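Local coordinates for phosphoribosylformylglycinamidine synthase 2 (Thermus thermophilus, PDB 3VIU), which belongs to the PurM-like family of AIR synthase-related proteins, carries two copies of the N- and C-terminal domain pair, and holds ADP and magnesium, at residues S143-P155 with V232-A244. Numbering follows the deposited sequence.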
loop_
_atom_site.group_PDB
_atom_site.type_symbol
_atom_site.label_atom_id
_atom_site.label_comp_id
_atom_site.label_asym_id
_atom_site.label_seq_id
_atom_site.Cartn_x
_atom_site.Cartn_y
_atom_site.Cartn_z
ATOM N N SER A 143 8.334 -7.496 13.841
ATOM C CA SER A 143 8.814 -8.839 14.173
ATOM C C SER A 143 8.006 -9.812 13.326
ATOM O O SER A 143 8.563 -10.696 12.676
ATOM C CB SER A 143 8.568 -9.180 15.646
ATOM O OG SER A 143 9.364 -8.404 16.514
ATOM N N GLY A 144 6.684 -9.638 13.354
ATOM C CA GLY A 144 5.786 -10.496 12.601
ATOM C C GLY A 144 5.973 -10.408 11.098
ATOM O O GLY A 144 5.919 -11.421 10.399
ATOM N N ILE A 145 6.190 -9.197 10.597
ATOM C CA ILE A 145 6.398 -8.990 9.169
ATOM C C ILE A 145 7.682 -9.690 8.731
ATOM O O ILE A 145 7.718 -10.361 7.702
ATOM C CB ILE A 145 6.492 -7.472 8.822
ATOM C CG1 ILE A 145 5.113 -6.820 8.956
ATOM C CG2 ILE A 145 7.027 -7.283 7.403
ATOM C CD1 ILE A 145 5.074 -5.355 8.553
ATOM N N ALA A 146 8.735 -9.531 9.523
ATOM C CA ALA A 146 10.023 -10.150 9.215
ATOM C C ALA A 146 9.897 -11.671 9.233
ATOM O O ALA A 146 10.472 -12.363 8.389
ATOM C CB ALA A 146 11.085 -9.701 10.232
ATOM N N PHE A 147 9.144 -12.183 10.200
ATOM C CA PHE A 147 8.949 -13.619 10.331
ATOM C C PHE A 147 8.359 -14.265 9.087
ATOM O O PHE A 147 8.903 -15.235 8.568
ATOM C CB PHE A 147 8.047 -13.929 11.528
ATOM C CG PHE A 147 7.432 -15.302 11.482
ATOM C CD1 PHE A 147 6.057 -15.457 11.307
ATOM C CD2 PHE A 147 8.226 -16.443 11.599
ATOM C CE1 PHE A 147 5.475 -16.728 11.250
ATOM C CE2 PHE A 147 7.657 -17.722 11.542
ATOM C CZ PHE A 147 6.277 -17.862 11.369
ATOM N N TYR A 148 7.249 -13.732 8.601
ATOM C CA TYR A 148 6.620 -14.323 7.435
ATOM C C TYR A 148 7.426 -14.133 6.165
ATOM O O TYR A 148 7.706 -15.093 5.452
ATOM C CB TYR A 148 5.211 -13.757 7.249
ATOM C CG TYR A 148 4.299 -14.725 6.547
ATOM C CD1 TYR A 148 4.369 -14.902 5.171
ATOM C CD2 TYR A 148 3.413 -15.522 7.272
ATOM C CE1 TYR A 148 3.575 -15.857 4.531
ATOM C CE2 TYR A 148 2.624 -16.473 6.645
ATOM C CZ TYR A 148 2.711 -16.637 5.279
ATOM O OH TYR A 148 1.951 -17.591 4.662
ATOM N N GLY A 149 7.798 -12.888 5.896
ATOM C CA GLY A 149 8.561 -12.571 4.703
ATOM C C GLY A 149 9.901 -13.262 4.598
ATOM O O GLY A 149 10.254 -13.769 3.536
ATOM N N ASN A 150 10.660 -13.282 5.686
ATOM C CA ASN A 150 11.961 -13.933 5.660
ATOM C C ASN A 150 11.818 -15.435 5.476
ATOM O O ASN A 150 12.653 -16.071 4.829
ATOM C CB ASN A 150 12.733 -13.636 6.943
ATOM C CG ASN A 150 13.234 -12.196 7.001
ATOM O OD1 ASN A 150 13.816 -11.779 8.001
ATOM N ND2 ASN A 150 13.015 -11.436 5.926
ATOM N N ALA A 151 10.756 -16.001 6.039
ATOM C CA ALA A 151 10.523 -17.429 5.922
ATOM C C ALA A 151 10.009 -17.824 4.538
ATOM O O ALA A 151 10.356 -18.893 4.038
ATOM C CB ALA A 151 9.548 -17.889 6.988
ATOM N N ILE A 152 9.198 -16.975 3.909
ATOM C CA ILE A 152 8.661 -17.328 2.600
ATOM C C ILE A 152 9.545 -16.928 1.426
ATOM O O ILE A 152 9.280 -17.314 0.297
ATOM C CB ILE A 152 7.223 -16.766 2.389
ATOM C CG1 ILE A 152 6.516 -17.576 1.294
ATOM C CG2 ILE A 152 7.269 -15.295 1.990
ATOM C CD1 ILE A 152 5.003 -17.504 1.347
ATOM N N GLY A 153 10.595 -16.157 1.692
ATOM C CA GLY A 153 11.506 -15.762 0.628
ATOM C C GLY A 153 11.170 -14.511 -0.163
ATOM O O GLY A 153 11.676 -14.330 -1.267
ATOM N N VAL A 154 10.310 -13.654 0.379
ATOM C CA VAL A 154 9.951 -12.420 -0.302
ATOM C C VAL A 154 10.424 -11.258 0.556
ATOM O O VAL A 154 10.006 -11.112 1.703
ATOM C CB VAL A 154 8.434 -12.315 -0.518
ATOM C CG1 VAL A 154 8.098 -11.005 -1.210
ATOM C CG2 VAL A 154 7.951 -13.494 -1.357
ATOM N N PRO A 155 11.310 -10.416 0.013
ATOM C CA PRO A 155 11.825 -9.279 0.768
ATOM C C PRO A 155 10.850 -8.132 0.892
ATOM O O PRO A 155 10.002 -7.915 0.024
ATOM C CB PRO A 155 13.043 -8.862 -0.037
ATOM C CG PRO A 155 12.558 -9.069 -1.441
ATOM C CD PRO A 155 11.873 -10.430 -1.352
ATOM N N VAL A 232 -2.417 -17.255 13.740
ATOM C CA VAL A 232 -1.026 -17.538 13.391
ATOM C C VAL A 232 -0.910 -18.047 11.960
ATOM O O VAL A 232 -1.757 -18.808 11.497
ATOM C CB VAL A 232 -0.412 -18.606 14.328
ATOM C CG1 VAL A 232 0.993 -18.961 13.860
ATOM C CG2 VAL A 232 -0.381 -18.092 15.761
ATOM N N GLY A 233 0.136 -17.630 11.258
ATOM C CA GLY A 233 0.317 -18.077 9.889
ATOM C C GLY A 233 1.548 -18.948 9.757
ATOM O O GLY A 233 2.496 -18.800 10.523
ATOM N N ASP A 234 1.536 -19.863 8.795
ATOM C CA ASP A 234 2.667 -20.762 8.566
ATOM C C ASP A 234 3.295 -20.461 7.210
ATOM O O ASP A 234 2.854 -20.971 6.183
ATOM C CB ASP A 234 2.200 -22.223 8.611
ATOM C CG ASP A 234 3.321 -23.206 8.333
ATOM O OD1 ASP A 234 3.056 -24.424 8.352
ATOM O OD2 ASP A 234 4.467 -22.771 8.092
ATOM N N PRO A 235 4.347 -19.630 7.196
ATOM C CA PRO A 235 5.068 -19.227 5.980
ATOM C C PRO A 235 5.811 -20.368 5.297
ATOM O O PRO A 235 5.996 -20.372 4.075
ATOM C CB PRO A 235 6.015 -18.152 6.490
ATOM C CG PRO A 235 6.346 -18.654 7.863
ATOM C CD PRO A 235 4.986 -19.059 8.396
ATOM N N PHE A 236 6.242 -21.335 6.091
ATOM C CA PHE A 236 6.951 -22.479 5.551
ATOM C C PHE A 236 6.037 -23.233 4.594
ATOM O O PHE A 236 6.463 -23.638 3.511
ATOM C CB PHE A 236 7.434 -23.349 6.706
ATOM C CG PHE A 236 8.384 -22.626 7.616
ATOM C CD1 PHE A 236 9.686 -22.362 7.207
ATOM C CD2 PHE A 236 7.949 -22.127 8.843
ATOM C CE1 PHE A 236 10.539 -21.605 8.003
ATOM C CE2 PHE A 236 8.795 -21.368 9.647
ATOM C CZ PHE A 236 10.088 -21.104 9.228
ATOM N N LEU A 237 4.777 -23.397 4.994
ATOM C CA LEU A 237 3.782 -24.058 4.159
ATOM C C LEU A 237 3.398 -23.086 3.048
ATOM O O LEU A 237 3.015 -23.491 1.947
ATOM C CB LEU A 237 2.549 -24.413 4.988
ATOM C CG LEU A 237 1.314 -24.877 4.212
ATOM C CD1 LEU A 237 1.650 -26.096 3.371
ATOM C CD2 LEU A 237 0.191 -25.182 5.194
ATOM N N GLY A 238 3.518 -21.796 3.348
ATOM C CA GLY A 238 3.189 -20.774 2.373
ATOM C C GLY A 238 4.084 -20.871 1.155
ATOM O O GLY A 238 3.621 -20.725 0.023
ATOM N N LYS A 239 5.370 -21.119 1.391
ATOM C CA LYS A 239 6.351 -21.253 0.314
ATOM C C LYS A 239 5.937 -22.400 -0.610
ATOM O O LYS A 239 5.946 -22.266 -1.833
ATOM C CB LYS A 239 7.738 -21.528 0.906
ATOM C CG LYS A 239 8.841 -21.782 -0.118
ATOM C CD LYS A 239 9.186 -20.540 -0.929
ATOM C CE LYS A 239 10.251 -20.852 -1.987
ATOM N NZ LYS A 239 10.575 -19.695 -2.879
ATOM N N LEU A 240 5.572 -23.529 -0.010
ATOM C CA LEU A 240 5.142 -24.699 -0.772
ATOM C C LEU A 240 3.885 -24.380 -1.575
ATOM O O LEU A 240 3.775 -24.729 -2.754
ATOM C CB LEU A 240 4.875 -25.869 0.185
ATOM C CG LEU A 240 6.000 -26.896 0.397
ATOM C CD1 LEU A 240 7.367 -26.245 0.257
ATOM C CD2 LEU A 240 5.834 -27.563 1.767
ATOM N N LEU A 241 2.948 -23.700 -0.924
ATOM C CA LEU A 241 1.685 -23.328 -1.551
ATOM C C LEU A 241 1.928 -22.432 -2.753
ATOM O O LEU A 241 1.360 -22.639 -3.823
ATOM C CB LEU A 241 0.800 -22.589 -0.551
ATOM C CG LEU A 241 -0.687 -22.929 -0.495
ATOM C CD1 LEU A 241 -1.424 -21.733 0.101
ATOM C CD2 LEU A 241 -1.226 -23.239 -1.875
HETATM N N MSE A 242 2.776 -21.434 -2.553
HETATM C CA MSE A 242 3.129 -20.480 -3.590
HETATM C C MSE A 242 3.745 -21.142 -4.834
HETATM O O MSE A 242 3.307 -20.886 -5.960
HETATM C CB MSE A 242 4.092 -19.442 -3.007
HETATM C CG MSE A 242 4.596 -18.389 -3.990
HETATM SE SE MSE A 242 5.747 -17.070 -3.115
HETATM C CE MSE A 242 7.460 -17.960 -3.294
ATOM N N GLU A 243 4.756 -21.988 -4.637
ATOM C CA GLU A 243 5.408 -22.664 -5.761
ATOM C C GLU A 243 4.435 -23.499 -6.587
ATOM O O GLU A 243 4.431 -23.436 -7.816
ATOM C CB GLU A 243 6.536 -23.572 -5.272
ATOM C CG GLU A 243 7.700 -22.847 -4.631
ATOM C CD GLU A 243 8.264 -21.747 -5.507
ATOM O OE1 GLU A 243 8.154 -21.860 -6.747
ATOM O OE2 GLU A 243 8.828 -20.778 -4.953
ATOM N N ALA A 244 3.611 -24.283 -5.902
ATOM C CA ALA A 244 2.646 -25.141 -6.571
ATOM C C ALA A 244 1.653 -24.338 -7.395
ATOM O O ALA A 244 1.418 -24.640 -8.571
ATOM C CB ALA A 244 1.903 -25.983 -5.545
#
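Pro-235, in the first turn of helix 235-250, is a knob set into a hole formed by Phe-147, Tyr-148, Ala-151 and Ile-152 of helix 132-152. Its CB lies over the centre of the Tyr-148 ring, 3.6 Å from the centroid and only 2° off the ring normal, a CH-pi contact. Its CG comes against Ala-151 CB at 3.4 Å and also touches Phe-147 CZ. CD, the last ring carbon before the backbone N, meets Phe-147 CZ at 3.5 Å, the Phe-147 side chain crossing the proline at about a right angle. Phe-147 CG stands anti to the backbone N (chi1 161°), which brings the ring to the start of the other helix, where Gly-233 O lies at its edge, in the ring plane. The axes of the two helix segments approach to 8.4 Å, their N-to-C directions 41° apart, joining the N-terminal and C-terminal AIR synthase-related domains of the first PurM-like half. Gly-233 and Gly-238 allow Tyr-148 to lie close against the backbone; its OH hydrogen-bonds to Glu-306, which also accepts from Asp-234 N. Asp-234 is the N-cap: OD2 accepts from Leu-237 N (3.2 Å), the donor lying well above the carboxylate plane. Ala-151 CB sits over one face of the Phe-236 ring, offset toward the rim, in a second CH-pi contact. Farther along, Ile-152 directs CD1 onto Gly-238 C (3.5 Å), and the chain of Lys-239, bent at chi2, passes CD within 3.5 Å of Ile-152 O. Beyond it, Lys-239 NZ forms a salt bridge with Glu-243 OE2 at 2.9 Å, while OE1 of the same carboxylate pairs with Arg-116.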